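Local coordinates for ParB domain protein nuclease (PDB 5K5D) that probably acts in archaeal DNA partition as a ParB-like segregation protein and may be a nuclease, at residues D22-T27 with A120-K125; P50-A53 with L59-G62; L80-D85 with Y94-T99. The protein carries 4 engineered substitutions. All coordinates share one frame; numbering follows the deposited sequence.

In the fold
Contact 1 pairs the earliest and the latest segments, 22-27 and 120-125, so contacts 2 and 3 fall within the chain it spans; contact 2 closes before contact 3 opens. The centres of contacts 2 and 3 lie about 8 Å apart. Both reach one mixed sheet, in which strands 51-53 and 76-82 are parallel neighbours, and I60 of contact 2 packs on F84 and I97 of contact 3. Contact 1 lies about 12 Å from contact 3 and 15 Å from contact 2, centre to centre, and F25 touches both. Helix 90-99 thus sits between the sheet and helix 109-128, joining the ParB-like N-terminal fold to the helices that follow.

Contact 1. Residues D22-T27 with A120-K125; sequences DDEFKT and ADRIAK
E24 and R122 reach across from backbones whose CA atoms stand 11.3 Å apart and meet in one salt bridge. E24 CG, anti to the backbone N (chi1 -167°), sends the carboxylate out toward helix 109-128. R122 NE donates to E24 OE2 over 3.2 Å, almost straight at 172°. The oxygen lies in the guanidinium plane, at its edge, but NE comes in from above the carboxylate plane. With the two flat groups turned 60° against each other, this is no coplanar bidentate bridge; R122 NH2 stays 3.7 Å from E24 OE2.

The carboxylate has further partners: E24 OE1 forms a salt bridge with R90, and E24 OE2 is hydrogen-bonded to Y94 OH. Such sharing probably keeps E24 ionised.

A second set of polar bonds caps the short helix that carries E24. D22 OD2 accepts from E24 N at 3.0 Å and F25 N at 3.2 Å, the two approaching from opposite faces of its plane. D22 OD1 forms a salt bridge with R90, which therefore holds both acids.

The arrangement is an N-capped helical turn tied at the surface to helix 109-128, with Y94 of helix 90-99 at the same carboxylate.

Contact 2. Residues P50-A53 with L59-G62; sequences PLIA and LIDG
I52 and D61 form an antiparallel hydrogen-bonded pair, with I60 as the extra residue beside D61 so that both face I52: a classic beta bulge in the hairpin of strands 51-53 and 59-61. I52 N donates to D61 O at 3.1 Å. In return I52 O is gripped twice, by I60 N at 2.7 Å in the carbonyl plane and by D61 N at 3.2 Å, the latter tilted 19° from that plane.

From its root outward, the I52 side chain starts against the neighbouring strand and ends in the core. CB of I52 lies 3.8 Å from D61 CB. CG2, anti to the backbone N, turns to I60 and meets I60 CB at 3.9 Å. CG1, beside the backbone N (chi1 -55°), passes D61 CB at 3.9 Å, and CD1 at the tip leads away from strand 59-61. Around this side chain gather L80 and Y82 of the next strand, L96 of helix 90-99 and F100.

L51 points elsewhere: its CD1 rests 3.7 Å from G62 O, and a side chain on G62 would collide with L51 CD2.

Past the bulge the contact turns polar. D61 OD1 is hydrogen-bonded to N101 and OD2 forms a salt bridge with R65, while G62 N, at the start of helix 63-71, binds a citrate probably left from crystallisation. The N-H at the helix start would suit an anionic group, consistent with that citrate, whereas D61 more probably positions R65 and N101.

Contact 3. Residues L80-D85 with Y94-T99; sequences LKYDFD and YELIWT
L96 sets one methyl on the face of Y82 and also offers that methyl to the edge of F84. The first meeting is a CH-pi contact: L96 CD1 stands 3.9 Å from the centroid of the Y82 ring, only 3° off its normal, and so sits over the ring centre. The ring is brought under the helix by a first torsion that puts Y82 CG anti to the carbonyl carbon (chi1 -77°).

Apolar contacts complete the grip. L96 CD2 slides toward the phenol end and lies 4.0 Å from Y82 CZ, with the hydroxyl oxygen Y82 OH at the same 4.0 Å from L96 CD2. F84 comes from the same segment as Y82 and heads toward L96, so that L96 CD1 lies at its edge, near the ring plane, 3.9 Å from F84 CE1. The neighbouring ring atom F84 CZ follows at 4.1 Å from L96 CD1. One leucine methyl is thus shared by two aromatic rings, lying over the first and beside the second.

This is helix-on-sheet packing of the ParB-like N-terminal fold: helix 90-99 lies over one face of the mixed sheet, and L96 also touches I60 of strand 59-61. With an alanine at Y82, L96 CD1 would probably lose the ring face beneath it and a gap would open between helix and strand.

Where strand 76-82 ends, an inverse gamma turn centred on D83 brings F84 N to 3.0 Å from Y82 O in a weak hydrogen bond, and so sets the two aromatic residues close together. Y82 N binds the backbone of A53 in the parallel strand 51-53, and the Y82 ring meets that of Y9, from strand 9-15, at about 40°.

Contact 1. Residues D22-T27 with A120-K125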
ATOM      1  N   ASP B  22       3.913 -16.784  -6.362  1.00 38.56           N
ATOM      2  CA  ASP B  22       5.004 -15.825  -6.396  1.00 35.00           C
ATOM      3  C   ASP B  22       5.087 -15.201  -5.014  1.00 43.29           C
ATOM      4  O   ASP B  22       4.137 -14.566  -4.553  1.00 43.52           O
ATOM      5  CB  ASP B  22       4.725 -14.748  -7.443  1.00 36.33           C
ATOM      6  CG  ASP B  22       5.855 -13.750  -7.570  1.00 39.01           C
ATOM      7  OD1 ASP B  22       6.598 -13.813  -8.570  1.00 40.11           O
ATOM      8  OD2 ASP B  22       5.999 -12.902  -6.667  1.00 49.07           O
ATOM      9  N   ASP B  23       6.217 -15.386  -4.346  1.00 47.10           N
ATOM     10  CA  ASP B  23       6.313 -15.006  -2.942  1.00 48.12           C
ATOM     11  C   ASP B  23       6.094 -13.514  -2.709  1.00 46.26           C
ATOM     12  O   ASP B  23       5.672 -13.105  -1.629  1.00 45.13           O
ATOM     13  CB  ASP B  23       7.636 -15.464  -2.338  1.00 56.67           C
ATOM     14  CG  ASP B  23       7.444 -16.185  -1.024  1.00 72.26           C
ATOM     15  OD1 ASP B  23       7.516 -15.524   0.036  1.00 73.62           O
ATOM     16  OD2 ASP B  23       7.196 -17.411  -1.055  1.00 76.48           O
ATOM     17  N   GLU B  24       6.365 -12.703  -3.726  1.00 44.59           N
ATOM     18  CA  GLU B  24       6.131 -11.273  -3.607  1.00 44.20           C
ATOM     19  C   GLU B  24       4.638 -10.981  -3.631  1.00 45.95           C
ATOM     20  O   GLU B  24       4.129 -10.256  -2.780  1.00 52.19           O
ATOM     21  CB  GLU B  24       6.829 -10.496  -4.722  1.00 46.37           C
ATOM     22  CG  GLU B  24       6.867  -8.998  -4.465  1.00 48.03           C
ATOM     23  CD  GLU B  24       6.797  -8.177  -5.735  1.00 55.56           C
ATOM     24  OE1 GLU B  24       6.008  -8.538  -6.632  1.00 60.13           O
ATOM     25  OE2 GLU B  24       7.531  -7.171  -5.838  1.00 56.43           O
ATOM     26  N   PHE B  25       3.940 -11.539  -4.614  1.00 40.42           N
ATOM     27  CA  PHE B  25       2.501 -11.336  -4.720  1.00 37.70           C
ATOM     28  C   PHE B  25       1.817 -11.933  -3.506  1.00 39.21           C
ATOM     29  O   PHE B  25       0.794 -11.429  -3.039  1.00 42.97           O
ATOM     30  CB  PHE B  25       1.956 -11.974  -5.995  1.00 36.50           C
ATOM     31  CG  PHE B  25       2.582 -11.444  -7.250  1.00 39.28           C
ATOM     32  CD1 PHE B  25       2.651 -12.225  -8.395  1.00 33.53           C
ATOM     33  CD2 PHE B  25       3.111 -10.161  -7.287  1.00 41.13           C
ATOM     34  CE1 PHE B  25       3.234 -11.737  -9.552  1.00 36.34           C
ATOM     35  CE2 PHE B  25       3.694  -9.667  -8.441  1.00 37.97           C
ATOM     36  CZ  PHE B  25       3.757 -10.455  -9.574  1.00 35.75           C
ATOM     37  N   LYS B  26       2.403 -13.007  -2.994  1.00 40.05           N
ATOM     38  CA  LYS B  26       1.860 -13.717  -1.843  1.00 43.91           C
ATOM     39  C   LYS B  26       1.810 -12.831  -0.607  1.00 40.41           C
ATOM     40  O   LYS B  26       0.970 -13.025   0.269  1.00 34.88           O
ATOM     41  CB  LYS B  26       2.692 -14.962  -1.550  1.00 50.51           C
ATOM     42  CG  LYS B  26       2.246 -15.740  -0.325  1.00 54.16           C
ATOM     43  CD  LYS B  26       3.108 -16.979  -0.139  1.00 61.90           C
ATOM     44  CE  LYS B  26       2.558 -17.880   0.952  1.00 65.28           C
ATOM     45  NZ  LYS B  26       3.359 -19.129   1.083  1.00 65.39           N
ATOM     46  N   THR B  27       2.703 -11.849  -0.545  1.00 34.73           N
ATOM     47  CA  THR B  27       2.809 -11.000   0.632  1.00 32.35           C
ATOM     48  C   THR B  27       2.485  -9.539   0.353  1.00 32.36           C
ATOM     49  O   THR B  27       2.675  -8.690   1.219  1.00 41.94           O
ATOM     50  CB  THR B  27       4.213 -11.084   1.255  1.00 44.49           C
ATOM     51  OG1 THR B  27       5.177 -10.535   0.346  1.00 47.98           O
ATOM     52  CG2 THR B  27       4.565 -12.535   1.574  1.00 43.74           C
ATOM     53  N   ALA B 120       2.389   1.706  -5.436  1.00 28.67           N
ATOM     54  CA  ALA B 120       2.906   2.912  -6.085  1.00 36.56           C
ATOM     55  C   ALA B 120       4.436   2.928  -6.165  1.00 33.45           C
ATOM     56  O   ALA B 120       5.009   3.377  -7.157  1.00 32.44           O
ATOM     57  CB  ALA B 120       2.384   4.164  -5.391  1.00 46.73           C
ATOM     58  N   ASP B 121       5.080   2.434  -5.111  1.00 32.85           N
ATOM     59  CA  ASP B 121       6.531   2.280  -5.071  1.00 33.59           C
ATOM     60  C   ASP B 121       7.033   1.338  -6.160  1.00 41.85           C
ATOM     61  O   ASP B 121       8.084   1.579  -6.752  1.00 50.24           O
ATOM     62  CB  ASP B 121       6.975   1.745  -3.703  1.00 39.35           C
ATOM     63  CG  ASP B 121       6.989   2.818  -2.624  1.00 45.33           C
ATOM     64  OD1 ASP B 121       6.383   3.895  -2.824  1.00 49.73           O
ATOM     65  OD2 ASP B 121       7.604   2.578  -1.568  1.00 51.08           O
ATOM     66  N   ARG B 122       6.292   0.258  -6.411  1.00 48.13           N
ATOM     67  CA  ARG B 122       6.672  -0.702  -7.446  1.00 47.93           C
ATOM     68  C   ARG B 122       6.559  -0.054  -8.816  1.00 45.54           C
ATOM     69  O   ARG B 122       7.472  -0.145  -9.639  1.00 46.30           O
ATOM     70  CB  ARG B 122       5.784  -1.947  -7.416  1.00 48.49           C
ATOM     71  CG  ARG B 122       5.717  -2.683  -6.088  1.00 52.83           C
ATOM     72  CD  ARG B 122       7.087  -3.066  -5.573  1.00 53.54           C
ATOM     73  NE  ARG B 122       7.022  -4.243  -4.707  1.00 56.69           N
ATOM     74  CZ  ARG B 122       6.678  -4.221  -3.422  1.00 50.69           C
ATOM     75  NH1 ARG B 122       6.356  -3.074  -2.834  1.00 48.54           N
ATOM     76  NH2 ARG B 122       6.654  -5.349  -2.726  1.00 45.59           N
ATOM     77  N   ILE B 123       5.424   0.597  -9.051  1.00 35.41           N
ATOM     78  CA  ILE B 123       5.165   1.243 -10.330  1.00 45.48           C
ATOM     79  C   ILE B 123       6.201   2.327 -10.620  1.00 54.25           C
ATOM     80  O   ILE B 123       6.557   2.569 -11.774  1.00 55.91           O
ATOM     81  CB  ILE B 123       3.750   1.859 -10.373  1.00 47.54           C
ATOM     82  CG1 ILE B 123       2.684   0.763 -10.297  1.00 45.81           C
ATOM     83  CG2 ILE B 123       3.568   2.699 -11.626  1.00 49.24           C
ATOM     84  CD1 ILE B 123       2.698  -0.179 -11.466  1.00 47.26           C
ATOM     85  N   ALA B 124       6.689   2.974  -9.567  1.00 57.50           N
ATOM     86  CA  ALA B 124       7.680   4.032  -9.718  1.00 58.57           C
ATOM     87  C   ALA B 124       8.987   3.475 -10.267  1.00 61.13           C
ATOM     88  O   ALA B 124       9.582   4.053 -11.174  1.00 66.70           O
ATOM     89  CB  ALA B 124       7.915   4.738  -8.390  1.00 54.69           C
ATOM     90  N   LYS B 125       9.426   2.347  -9.713  1.00 56.77           N
ATOM     91  CA  LYS B 125      10.644   1.689 -10.166  1.00 57.32           C
ATOM     92  C   LYS B 125      10.479   1.153 -11.586  1.00 68.56           C
ATOM     93  O   LYS B 125      11.431   1.126 -12.365  1.00 75.31           O
ATOM     94  CB  LYS B 125      11.015   0.552  -9.220  1.00 54.85           C
ATOM     95  CG  LYS B 125      11.162   0.966  -7.763  1.00 51.72           C
ATOM     96  CD  LYS B 125      11.501  -0.243  -6.909  1.00 54.54           C
ATOM     97  CE  LYS B 125      11.703   0.119  -5.447  1.00 52.25           C
ATOM     98  NZ  LYS B 125      12.002  -1.102  -4.645  1.00 45.73           N
TER

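Contact 2. Residues P50-A53 with L59-G62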
ATOM      1  N   PRO B  50     -13.572 -16.222  -9.434  1.00 55.59           N
ATOM      2  CA  PRO B  50     -12.354 -16.921  -9.851  1.00 48.97           C
ATOM      3  C   PRO B  50     -11.112 -16.205  -9.348  1.00 45.32           C
ATOM      4  O   PRO B  50     -11.172 -15.020  -9.013  1.00 45.40           O
ATOM      5  CB  PRO B  50     -12.420 -16.847 -11.374  1.00 45.95           C
ATOM      6  CG  PRO B  50     -13.155 -15.580 -11.645  1.00 49.42           C
ATOM      7  CD  PRO B  50     -14.166 -15.441 -10.535  1.00 57.14           C
ATOM      8  N   LEU B  51      -9.998 -16.925  -9.291  1.00 36.90           N
ATOM      9  CA  LEU B  51      -8.734 -16.341  -8.879  1.00 38.85           C
ATOM     10  C   LEU B  51      -8.040 -15.702 -10.078  1.00 41.21           C
ATOM     11  O   LEU B  51      -8.447 -15.904 -11.225  1.00 38.80           O
ATOM     12  CB  LEU B  51      -7.839 -17.401  -8.240  1.00 40.74           C
ATOM     13  CG  LEU B  51      -8.459 -18.147  -7.058  1.00 37.42           C
ATOM     14  CD1 LEU B  51      -7.410 -19.004  -6.377  1.00 34.23           C
ATOM     15  CD2 LEU B  51      -9.078 -17.170  -6.072  1.00 36.44           C
ATOM     16  N   ILE B  52      -6.994 -14.929  -9.808  1.00 39.48           N
ATOM     17  CA  ILE B  52      -6.317 -14.168 -10.849  1.00 37.04           C
ATOM     18  C   ILE B  52      -4.922 -14.719 -11.114  1.00 38.52           C
ATOM     19  O   ILE B  52      -4.062 -14.708 -10.236  1.00 38.99           O
ATOM     20  CB  ILE B  52      -6.183 -12.694 -10.449  1.00 31.79           C
ATOM     21  CG1 ILE B  52      -7.553 -12.104 -10.100  1.00 28.18           C
ATOM     22  CG2 ILE B  52      -5.485 -11.916 -11.542  1.00 22.62           C
ATOM     23  CD1 ILE B  52      -8.577 -12.238 -11.195  1.00 30.18           C
ATOM     24  N   ALA B  53      -4.696 -15.192 -12.332  1.00 36.29           N
ATOM     25  CA  ALA B  53      -3.405 -15.763 -12.688  1.00 37.78           C
ATOM     26  C   ALA B  53      -2.916 -15.206 -14.014  1.00 40.26           C
ATOM     27  O   ALA B  53      -3.703 -14.694 -14.815  1.00 35.89           O
ATOM     28  CB  ALA B  53      -3.495 -17.274 -12.753  1.00 32.19           C
ATOM     29  N   LEU B  59       0.036 -17.326  -9.782  1.00 40.56           N
ATOM     30  CA  LEU B  59      -1.026 -16.706  -9.005  1.00 37.25           C
ATOM     31  C   LEU B  59      -0.695 -15.238  -8.749  1.00 36.29           C
ATOM     32  O   LEU B  59       0.385 -14.906  -8.258  1.00 29.38           O
ATOM     33  CB  LEU B  59      -1.183 -17.437  -7.672  1.00 38.42           C
ATOM     34  CG  LEU B  59      -2.592 -17.716  -7.143  1.00 37.62           C
ATOM     35  CD1 LEU B  59      -2.659 -17.434  -5.649  1.00 41.72           C
ATOM     36  CD2 LEU B  59      -3.636 -16.908  -7.890  1.00 32.48           C
ATOM     37  N   ILE B  60      -1.628 -14.356  -9.083  1.00 31.02           N
ATOM     38  CA  ILE B  60      -1.422 -12.932  -8.873  1.00 35.91           C
ATOM     39  C   ILE B  60      -2.213 -12.478  -7.664  1.00 31.88           C
ATOM     40  O   ILE B  60      -1.689 -11.811  -6.773  1.00 34.56           O
ATOM     41  CB  ILE B  60      -1.854 -12.116 -10.107  1.00 34.48           C
ATOM     42  CG1 ILE B  60      -0.909 -12.395 -11.275  1.00 31.60           C
ATOM     43  CG2 ILE B  60      -1.885 -10.627  -9.788  1.00 35.50           C
ATOM     44  CD1 ILE B  60      -1.285 -11.658 -12.538  1.00 39.56           C
ATOM     45  N   ASP B  61      -3.482 -12.861  -7.646  1.00 28.90           N
ATOM     46  CA  ASP B  61      -4.386 -12.512  -6.567  1.00 39.18           C
ATOM     47  C   ASP B  61      -5.217 -13.719  -6.140  1.00 41.12           C
ATOM     48  O   ASP B  61      -5.797 -14.409  -6.978  1.00 37.14           O
ATOM     49  CB  ASP B  61      -5.329 -11.402  -7.017  1.00 37.97           C
ATOM     50  CG  ASP B  61      -6.167 -10.872  -5.888  1.00 45.65           C
ATOM     51  OD1 ASP B  61      -5.579 -10.486  -4.857  1.00 51.78           O
ATOM     52  OD2 ASP B  61      -7.408 -10.847  -6.025  1.00 48.67           O
ATOM     53  N   GLY B  62      -5.272 -13.970  -4.837  1.00 45.17           N
ATOM     54  CA  GLY B  62      -6.134 -15.010  -4.305  1.00 50.74           C
ATOM     55  C   GLY B  62      -5.392 -16.061  -3.507  1.00 49.73           C
ATOM     56  O   GLY B  62      -5.767 -17.233  -3.519  1.00 52.91           O
TER

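Contact 3. Residues L80-D85 with Y94-T99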
ATOM      1  N   LEU B  80      -8.995 -16.567 -13.793  1.00 44.95           N
ATOM      2  CA  LEU B  80      -8.893 -15.675 -14.933  1.00 47.13           C
ATOM      3  C   LEU B  80      -7.429 -15.636 -15.360  1.00 50.89           C
ATOM      4  O   LEU B  80      -6.594 -15.013 -14.697  1.00 51.63           O
ATOM      5  CB  LEU B  80      -9.390 -14.272 -14.581  1.00 41.24           C
ATOM      6  CG  LEU B  80     -10.846 -14.158 -14.125  1.00 44.41           C
ATOM      7  CD1 LEU B  80     -11.250 -12.698 -13.958  1.00 47.84           C
ATOM      8  CD2 LEU B  80     -11.772 -14.856 -15.103  1.00 38.33           C
ATOM      9  N   LYS B  81      -7.119 -16.330 -16.452  1.00 45.43           N
ATOM     10  CA  LYS B  81      -5.769 -16.329 -16.995  1.00 42.71           C
ATOM     11  C   LYS B  81      -5.582 -15.129 -17.915  1.00 45.63           C
ATOM     12  O   LYS B  81      -6.166 -15.060 -19.000  1.00 47.47           O
ATOM     13  CB  LYS B  81      -5.478 -17.625 -17.753  1.00 43.94           C
ATOM     14  CG  LYS B  81      -4.015 -17.796 -18.122  1.00 50.01           C
ATOM     15  CD  LYS B  81      -3.761 -19.095 -18.871  1.00 53.35           C
ATOM     16  CE  LYS B  81      -4.323 -19.039 -20.279  1.00 54.77           C
ATOM     17  NZ  LYS B  81      -4.057 -20.304 -21.019  1.00 63.80           N
ATOM     18  N   TYR B  82      -4.772 -14.180 -17.464  1.00 39.22           N
ATOM     19  CA  TYR B  82      -4.471 -12.990 -18.237  1.00 39.13           C
ATOM     20  C   TYR B  82      -3.330 -13.265 -19.201  1.00 43.12           C
ATOM     21  O   TYR B  82      -2.445 -14.072 -18.916  1.00 46.18           O
ATOM     22  CB  TYR B  82      -4.112 -11.833 -17.310  1.00 37.74           C
ATOM     23  CG  TYR B  82      -5.312 -11.212 -16.659  1.00 38.16           C
ATOM     24  CD1 TYR B  82      -5.994 -11.869 -15.642  1.00 43.52           C
ATOM     25  CD2 TYR B  82      -5.770  -9.966 -17.061  1.00 40.65           C
ATOM     26  CE1 TYR B  82      -7.106 -11.297 -15.045  1.00 41.84           C
ATOM     27  CE2 TYR B  82      -6.880  -9.390 -16.469  1.00 39.49           C
ATOM     28  CZ  TYR B  82      -7.542 -10.060 -15.466  1.00 35.36           C
ATOM     29  OH  TYR B  82      -8.643  -9.485 -14.884  1.00 34.29           O
ATOM     30  N   ASP B  83      -3.352 -12.583 -20.341  1.00 36.42           N
ATOM     31  CA  ASP B  83      -2.391 -12.848 -21.397  1.00 38.54           C
ATOM     32  C   ASP B  83      -1.133 -12.000 -21.269  1.00 40.63           C
ATOM     33  O   ASP B  83      -0.795 -11.229 -22.159  1.00 49.79           O
ATOM     34  CB  ASP B  83      -3.031 -12.631 -22.763  1.00 40.79           C
ATOM     35  CG  ASP B  83      -2.103 -12.997 -23.896  1.00 47.44           C
ATOM     36  OD1 ASP B  83      -1.347 -13.977 -23.738  1.00 51.72           O
ATOM     37  OD2 ASP B  83      -2.121 -12.302 -24.934  1.00 49.76           O
ATOM     38  N   PHE B  84      -0.440 -12.149 -20.152  1.00 45.97           N
ATOM     39  CA  PHE B  84       0.825 -11.459 -19.965  1.00 48.30           C
ATOM     40  C   PHE B  84       1.696 -12.239 -18.995  1.00 40.11           C
ATOM     41  O   PHE B  84       1.195 -13.023 -18.191  1.00 30.54           O
ATOM     42  CB  PHE B  84       0.606 -10.030 -19.466  1.00 45.86           C
ATOM     43  CG  PHE B  84       0.268  -9.941 -18.005  1.00 44.31           C
ATOM     44  CD1 PHE B  84      -1.048 -10.022 -17.577  1.00 39.55           C
ATOM     45  CD2 PHE B  84       1.265  -9.764 -17.062  1.00 45.79           C
ATOM     46  CE1 PHE B  84      -1.362  -9.933 -16.237  1.00 34.57           C
ATOM     47  CE2 PHE B  84       0.956  -9.674 -15.719  1.00 42.69           C
ATOM     48  CZ  PHE B  84      -0.360  -9.760 -15.308  1.00 40.02           C
ATOM     49  N   ASP B  85       3.002 -12.033 -19.093  1.00 40.87           N
ATOM     50  CA  ASP B  85       3.955 -12.706 -18.228  1.00 48.10           C
ATOM     51  C   ASP B  85       4.270 -11.793 -17.052  1.00 51.06           C
ATOM     52  O   ASP B  85       4.924 -10.764 -17.214  1.00 49.92           O
ATOM     53  CB  ASP B  85       5.227 -13.035 -19.011  1.00 51.62           C
ATOM     54  CG  ASP B  85       6.148 -13.971 -18.265  1.00 60.07           C
ATOM     55  OD1 ASP B  85       6.202 -13.893 -17.021  1.00 62.88           O
ATOM     56  OD2 ASP B  85       6.818 -14.792 -18.929  1.00 65.51           O
ATOM     57  N   TYR B  94       0.955  -5.919 -10.579  1.00 26.57           N
ATOM     58  CA  TYR B  94       0.780  -4.881  -9.573  1.00 26.25           C
ATOM     59  C   TYR B  94      -0.575  -4.190  -9.686  1.00 29.64           C
ATOM     60  O   TYR B  94      -1.230  -3.922  -8.680  1.00 33.92           O
ATOM     61  CB  TYR B  94       1.898  -3.849  -9.687  1.00 26.15           C
ATOM     62  CG  TYR B  94       3.258  -4.399  -9.329  1.00 36.87           C
ATOM     63  CD1 TYR B  94       4.399  -3.986 -10.003  1.00 35.40           C
ATOM     64  CD2 TYR B  94       3.396  -5.337  -8.316  1.00 34.82           C
ATOM     65  CE1 TYR B  94       5.641  -4.496  -9.676  1.00 36.50           C
ATOM     66  CE2 TYR B  94       4.631  -5.847  -7.981  1.00 40.55           C
ATOM     67  CZ  TYR B  94       5.750  -5.425  -8.663  1.00 43.14           C
ATOM     68  OH  TYR B  94       6.978  -5.936  -8.325  1.00 48.37           O
ATOM     69  N   GLU B  95      -0.999  -3.907 -10.914  1.00 38.80           N
ATOM     70  CA  GLU B  95      -2.251  -3.189 -11.126  1.00 38.75           C
ATOM     71  C   GLU B  95      -3.451  -4.048 -10.766  1.00 37.21           C
ATOM     72  O   GLU B  95      -4.402  -3.571 -10.147  1.00 38.35           O
ATOM     73  CB  GLU B  95      -2.343  -2.669 -12.563  1.00 38.06           C
ATOM     74  CG  GLU B  95      -1.410  -1.493 -12.813  1.00 45.31           C
ATOM     75  CD  GLU B  95      -0.961  -1.378 -14.255  1.00 61.19           C
ATOM     76  OE1 GLU B  95      -1.694  -1.838 -15.158  1.00 59.83           O
ATOM     77  OE2 GLU B  95       0.137  -0.826 -14.481  1.00 68.04           O
ATOM     78  N   LEU B  96      -3.390  -5.321 -11.144  1.00 40.13           N
ATOM     79  CA  LEU B  96      -4.445  -6.267 -10.806  1.00 34.12           C
ATOM     80  C   LEU B  96      -4.609  -6.410  -9.299  1.00 32.92           C
ATOM     81  O   LEU B  96      -5.724  -6.371  -8.789  1.00 37.72           O
ATOM     82  CB  LEU B  96      -4.174  -7.626 -11.450  1.00 26.64           C
ATOM     83  CG  LEU B  96      -4.344  -7.621 -12.967  1.00 28.42           C
ATOM     84  CD1 LEU B  96      -3.989  -8.976 -13.560  1.00 24.68           C
ATOM     85  CD2 LEU B  96      -5.772  -7.224 -13.320  1.00 25.45           C
ATOM     86  N   ILE B  97      -3.498  -6.564  -8.587  1.00 32.52           N
ATOM     87  CA  ILE B  97      -3.547  -6.726  -7.141  1.00 34.07           C
ATOM     88  C   ILE B  97      -4.190  -5.516  -6.477  1.00 41.85           C
ATOM     89  O   ILE B  97      -4.898  -5.650  -5.479  1.00 43.34           O
ATOM     90  CB  ILE B  97      -2.148  -6.950  -6.537  1.00 33.33           C
ATOM     91  CG1 ILE B  97      -1.590  -8.317  -6.950  1.00 30.06           C
ATOM     92  CG2 ILE B  97      -2.205  -6.851  -5.015  1.00 25.45           C
ATOM     93  CD1 ILE B  97      -0.119  -8.501  -6.611  1.00 32.34           C
ATOM     94  N   TRP B  98      -3.944  -4.333  -7.032  1.00 37.78           N
ATOM     95  CA  TRP B  98      -4.534  -3.120  -6.481  1.00 37.47           C
ATOM     96  C   TRP B  98      -6.009  -3.027  -6.830  1.00 37.77           C
ATOM     97  O   TRP B  98      -6.834  -2.623  -6.009  1.00 35.01           O
ATOM     98  CB  TRP B  98      -3.813  -1.875  -6.988  1.00 37.48           C
ATOM     99  CG  TRP B  98      -4.475  -0.605  -6.549  1.00 40.23           C
ATOM    100  CD1 TRP B  98      -5.083   0.323  -7.342  1.00 41.27           C
ATOM    101  CD2 TRP B  98      -4.615  -0.132  -5.203  1.00 42.10           C
ATOM    102  NE1 TRP B  98      -5.580   1.350  -6.577  1.00 37.25           N
ATOM    103  CE2 TRP B  98      -5.305   1.092  -5.263  1.00 44.03           C
ATOM    104  CE3 TRP B  98      -4.208  -0.626  -3.960  1.00 41.73           C
ATOM    105  CZ2 TRP B  98      -5.603   1.835  -4.119  1.00 49.69           C
ATOM    106  CZ3 TRP B  98      -4.509   0.112  -2.830  1.00 48.79           C
ATOM    107  CH2 TRP B  98      -5.199   1.329  -2.916  1.00 48.91           C
ATOM    108  N   THR B  99      -6.335  -3.393  -8.062  1.00 36.36           N
ATOM    109  CA  THR B  99      -7.711  -3.345  -8.519  1.00 30.95           C
ATOM    110  C   THR B  99      -8.596  -4.236  -7.671  1.00 30.47           C
ATOM    111  O   THR B  99      -9.705  -3.851  -7.316  1.00 34.82           O
ATOM    112  CB  THR B  99      -7.842  -3.761  -9.991  1.00 35.86           C
ATOM    113  OG1 THR B  99      -7.327  -2.718 -10.827  1.00 31.84           O
ATOM    114  CG2 THR B  99      -9.304  -3.995 -10.335  1.00 28.16           C
TER